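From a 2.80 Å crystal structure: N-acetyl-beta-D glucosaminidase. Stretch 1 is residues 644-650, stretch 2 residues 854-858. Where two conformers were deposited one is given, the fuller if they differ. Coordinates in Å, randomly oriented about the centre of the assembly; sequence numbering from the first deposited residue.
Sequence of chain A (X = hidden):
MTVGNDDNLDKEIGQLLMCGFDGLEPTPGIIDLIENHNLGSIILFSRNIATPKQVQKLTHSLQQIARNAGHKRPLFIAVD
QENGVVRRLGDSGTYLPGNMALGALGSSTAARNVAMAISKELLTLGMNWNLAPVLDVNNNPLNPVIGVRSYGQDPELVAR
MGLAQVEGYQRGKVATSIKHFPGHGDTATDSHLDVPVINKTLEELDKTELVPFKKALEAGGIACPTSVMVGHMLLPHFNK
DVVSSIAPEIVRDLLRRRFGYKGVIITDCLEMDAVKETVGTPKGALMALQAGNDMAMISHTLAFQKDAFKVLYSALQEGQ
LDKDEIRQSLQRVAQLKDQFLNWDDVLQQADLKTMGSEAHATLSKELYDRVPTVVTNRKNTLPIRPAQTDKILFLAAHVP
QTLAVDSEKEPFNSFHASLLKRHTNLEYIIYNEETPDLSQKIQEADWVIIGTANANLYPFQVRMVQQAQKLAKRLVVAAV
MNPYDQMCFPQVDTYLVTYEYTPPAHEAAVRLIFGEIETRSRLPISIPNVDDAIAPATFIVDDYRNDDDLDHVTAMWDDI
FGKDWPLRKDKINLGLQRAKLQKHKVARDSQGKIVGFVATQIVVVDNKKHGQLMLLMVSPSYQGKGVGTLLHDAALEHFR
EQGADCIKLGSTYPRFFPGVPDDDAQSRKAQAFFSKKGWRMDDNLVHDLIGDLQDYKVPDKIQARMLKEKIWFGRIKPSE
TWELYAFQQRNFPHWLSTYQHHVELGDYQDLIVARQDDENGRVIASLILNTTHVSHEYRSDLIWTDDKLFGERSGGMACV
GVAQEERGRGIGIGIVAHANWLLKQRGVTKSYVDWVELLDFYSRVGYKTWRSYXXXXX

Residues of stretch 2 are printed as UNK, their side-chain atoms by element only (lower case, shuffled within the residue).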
ATOM      1  N   ALA A 644      16.293   5.409  -5.525  1.00 53.83           N
ATOM      2  CA  ALA A 644      16.832   6.288  -6.556  1.00 53.59           C
ATOM      3  C   ALA A 644      17.492   7.472  -5.860  1.00 54.52           C
ATOM      4  O   ALA A 644      16.879   8.532  -5.697  1.00 55.40           O
ATOM      5  CB  ALA A 644      15.729   6.759  -7.493  1.00 52.43           C
ATOM      6  N   ASP A 645      18.741   7.277  -5.439  1.00 55.13           N
ATOM      7  CA  ASP A 645      19.454   8.274  -4.634  1.00 57.69           C
ATOM      8  C   ASP A 645      20.160   9.362  -5.455  1.00 58.04           C
ATOM      9  O   ASP A 645      20.518  10.401  -4.909  1.00 59.39           O
ATOM     10  CB  ASP A 645      20.455   7.592  -3.697  1.00 58.15           C
ATOM     11  CG  ASP A 645      19.788   6.628  -2.722  1.00 58.50           C
ATOM     12  OD1 ASP A 645      18.593   6.811  -2.409  1.00 57.87           O
ATOM     13  OD2 ASP A 645      20.470   5.687  -2.259  1.00 59.33           O
ATOM     14  N   CYS A 646      20.377   9.124  -6.747  1.00 58.05           N
ATOM     15  CA  CYS A 646      20.858  10.174  -7.642  1.00 57.48           C
ATOM     16  C   CYS A 646      19.652  10.646  -8.426  1.00 56.88           C
ATOM     17  O   CYS A 646      19.067   9.876  -9.175  1.00 59.31           O
ATOM     18  CB  CYS A 646      21.943   9.656  -8.582  1.00 57.22           C
ATOM     19  SG  CYS A 646      23.396   8.974  -7.746  1.00 59.17           S
ATOM     20  N   ILE A 647      19.269  11.903  -8.237  1.00 56.59           N
ATOM     21  CA  ILE A 647      18.052  12.432  -8.831  1.00 56.62           C
ATOM     22  C   ILE A 647      18.405  13.601  -9.742  1.00 54.56           C
ATOM     23  O   ILE A 647      19.344  14.338  -9.462  1.00 51.46           O
ATOM     24  CB  ILE A 647      17.031  12.877  -7.753  1.00 61.28           C
ATOM     25  CG1 ILE A 647      17.121  11.992  -6.505  1.00 65.48           C
ATOM     26  CG2 ILE A 647      15.612  12.795  -8.292  1.00 62.40           C
ATOM     27  CD1 ILE A 647      16.216  12.441  -5.369  1.00 67.86           C
ATOM     28  N   LYS A 648      17.642  13.760 -10.826  1.00 55.62           N
ATOM     29  CA  LYS A 648      17.927  14.745 -11.877  1.00 54.22           C
ATOM     30  C   LYS A 648      16.724  15.643 -12.138  1.00 51.47           C
ATOM     31  O   LYS A 648      15.594  15.181 -12.103  1.00 52.12           O
ATOM     32  CB  LYS A 648      18.287  14.003 -13.170  1.00 54.86           C
ATOM     33  CG  LYS A 648      18.606  14.886 -14.370  1.00 56.00           C
ATOM     34  CD  LYS A 648      18.636  14.086 -15.667  1.00 55.55           C
ATOM     35  CE  LYS A 648      19.636  14.659 -16.663  1.00 55.75           C
ATOM     36  NZ  LYS A 648      19.354  16.080 -16.995  1.00 55.80           N
ATOM     37  N   LEU A 649      16.969  16.921 -12.412  1.00 51.88           N
ATOM     38  CA  LEU A 649      15.916  17.814 -12.898  1.00 54.22           C
ATOM     39  C   LEU A 649      15.828  17.674 -14.412  1.00 56.47           C
ATOM     40  O   LEU A 649      16.826  17.856 -15.120  1.00 58.34           O
ATOM     41  CB  LEU A 649      16.190  19.278 -12.542  1.00 54.91           C
ATOM     42  CG  LEU A 649      15.860  19.783 -11.137  1.00 55.80           C
ATOM     43  CD1 LEU A 649      16.085  21.287 -11.074  1.00 56.85           C
ATOM     44  CD2 LEU A 649      14.435  19.447 -10.726  1.00 56.44           C
ATOM     45  N   GLY A 650      14.625  17.381 -14.900  1.00 55.21           N
ATOM     46  CA  GLY A 650      14.419  17.058 -16.303  1.00 53.71           C
ATOM     47  C   GLY A 650      14.720  15.594 -16.522  1.00 52.48           C
ATOM     48  O   GLY A 650      14.898  14.843 -15.563  1.00 55.15           O
ATOM     49  N   UNK A 854      19.311  25.208 -17.601  1.00 50.13           N
ATOM     50  CA  UNK A 854      20.273  24.991 -16.526  1.00 51.00           C
ATOM     51  C   UNK A 854      19.978  23.656 -15.871  1.00 53.38           C
ATOM     52  O   UNK A 854      18.885  23.450 -15.341  1.00 54.83           O
ATOM     53  n   UNK A 854      21.989  30.219 -14.799  1.00 44.84           N
ATOM     54  c   UNK A 854      20.187  26.103 -15.488  1.00 49.24           C
ATOM     55  n   UNK A 854      20.985  28.367 -13.883  1.00 46.39           N
ATOM     56  n   UNK A 854      23.293  28.452 -14.098  1.00 45.84           N
ATOM     57  c   UNK A 854      21.172  25.952 -14.333  1.00 48.53           C
ATOM     58  c   UNK A 854      20.965  27.033 -13.284  1.00 47.47           C
ATOM     59  c   UNK A 854      22.090  29.010 -14.252  1.00 46.23           C
ATOM     60  N   UNK A 855      20.950  22.751 -15.907  1.00 55.43           N
ATOM     61  CA  UNK A 855      20.772  21.437 -15.314  1.00 57.25           C
ATOM     62  C   UNK A 855      20.725  21.544 -13.798  1.00 59.02           C
ATOM     63  O   UNK A 855      21.211  22.516 -13.217  1.00 59.73           O
ATOM     64  c   UNK A 855      20.790  20.077 -17.962  1.00 59.64           C
ATOM     65  c   UNK A 855      22.113  20.282 -17.229  1.00 59.77           C
ATOM     66  c   UNK A 855      21.902  20.494 -15.728  1.00 58.08           C
ATOM     67  c   UNK A 855      23.049  19.101 -17.460  1.00 59.98           C
ATOM     68  N   UNK A 856      20.118  20.541 -13.175  1.00 59.73           N
ATOM     69  CA  UNK A 856      20.061  20.424 -11.722  1.00 57.57           C
ATOM     70  C   UNK A 856      20.126  18.958 -11.365  1.00 57.16           C
ATOM     71  O   UNK A 856      19.634  18.116 -12.114  1.00 63.67           O
ATOM     72  N   UNK A 857      20.736  18.648 -10.226  0.50 56.41           N
ATOM     73  CA  UNK A 857      20.852  17.268  -9.766  0.50 55.54           C
ATOM     74  C   UNK A 857      20.829  17.239  -8.245  0.50 54.21           C
ATOM     75  O   UNK A 857      20.790  18.288  -7.600  0.50 53.18           O
ATOM     76  c   UNK A 857      22.144  16.635 -10.290  0.50 55.87           C
ATOM     77  c   UNK A 857      23.377  17.126  -9.598  0.50 55.34           C
ATOM     78  c   UNK A 857      24.061  16.635  -8.538  0.50 54.31           C
ATOM     79  c   UNK A 857      25.085  18.459  -9.199  0.50 55.06           C
ATOM     80  n   UNK A 857      24.042  18.270  -9.988  0.50 55.23           N
ATOM     81  n   UNK A 857      25.119  17.481  -8.311  0.50 54.58           N
ATOM     82  N   UNK A 858      20.838  16.035  -7.680  1.00 52.94           N
ATOM     83  CA  UNK A 858      20.792  15.860  -6.223  1.00 53.00           C
ATOM     84  C   UNK A 858      21.217  14.447  -5.833  1.00 53.19           C
ATOM     85  O   UNK A 858      20.905  13.468  -6.509  1.00 52.79           O
ATOM     86  OXT UNK A 858      21.882  14.248  -4.817  1.00 53.79           O
ATOM     87  c   UNK A 858      18.737  14.864  -2.152  1.00 54.29           C
ATOM     88  c   UNK A 858      19.384  16.151  -5.676  1.00 53.04           C
ATOM     89  c   UNK A 858      19.129  15.947  -1.383  1.00 53.70           C
ATOM     90  c   UNK A 858      19.599  17.097  -2.000  1.00 52.80           C
ATOM     91  c   UNK A 858      19.676  17.158  -3.383  1.00 53.45           C
ATOM     92  c   UNK A 858      18.819  14.934  -3.539  1.00 54.32           C
ATOM     93  c   UNK A 858      19.290  16.080  -4.171  1.00 53.23           C
TER

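Position 854 carries seven side-chain atoms: three carbons in a row, a nitrogen, then a carbon bearing two more nitrogens. That planar guanidinium at the end of a flexible arm is arginine. Arg854 makes no contact with stretch 1; its side chain stays out of reach, and one guanidinium nitrogen is hydrogen-bonded elsewhere in the structure, so a long polar chain suits this partly exposed site.

Position 855 has four carbons and no heteroatom, with the fork at the second carbon. A fork there, rather than at the first, marks leucine. The CB of Leu855 points sideways relative to stretch 1, and its CD2 lies 4.4 Å from NZ of Lys648, a loose contact at the end of the lysine chain; a branched apolar chain is enough here, since it only brushes the lysine and has no polar group to satisfy.

At position 856 the backbone has no side-chain atoms at all, so the residue is glycine. The reason can be read from its neighbour: an ideal CB here would lie 2.7 Å from CD1 of Leu649, a clash. The bare backbone of Gly856 leaves room for that leucine, whose CB points toward stretch 2, while O of Gly856 accepts a nearly straight hydrogen bond from N of Leu649 at 2.9 Å.

Position 857 shows one carbon followed by a five-membered ring of three carbons and two nitrogens, an imidazole, and hence histidine. With chi1 in the p well, the side chain of His857 starts sideways and its end leads away, which fits an exposed, polar ring. Its backbone sits opposite Lys648 in the bridge, the CA atoms of His857 and Lys648 4.4 Å apart, but the hydrogen bonds to stretch 1 come from the positions before and after it; its CA-H approaches O of Ile647, with CA of His857 and O of Ile647 3.3 Å apart.

Position 858 has one carbon and then a ring of six carbons, with an OXT on the backbone: a phenylalanine at the C-terminus. The Phe858 ring offers an apolar surface to Ile647, whose CD1 approaches CD2 of the ring obliquely at 4.0 Å. Its carboxylate O accepts from N of Ile647 at 2.8 Å, almost in line, while its own N gives a weak bond to O of Ile647 at 2.9 Å.

The two segments run roughly antiparallel, 157° apart, and meet in a single beta bridge between Lys648 and His857. Two straight hydrogen bonds and one weak one join the backbones around it. Beside them, Phe858 packs on Ile647 and Gly856 makes way for Leu649, so the chain's last residues are fastened along a strand more than 200 residues earlier.

Stretch 2 854-858: RLGHF
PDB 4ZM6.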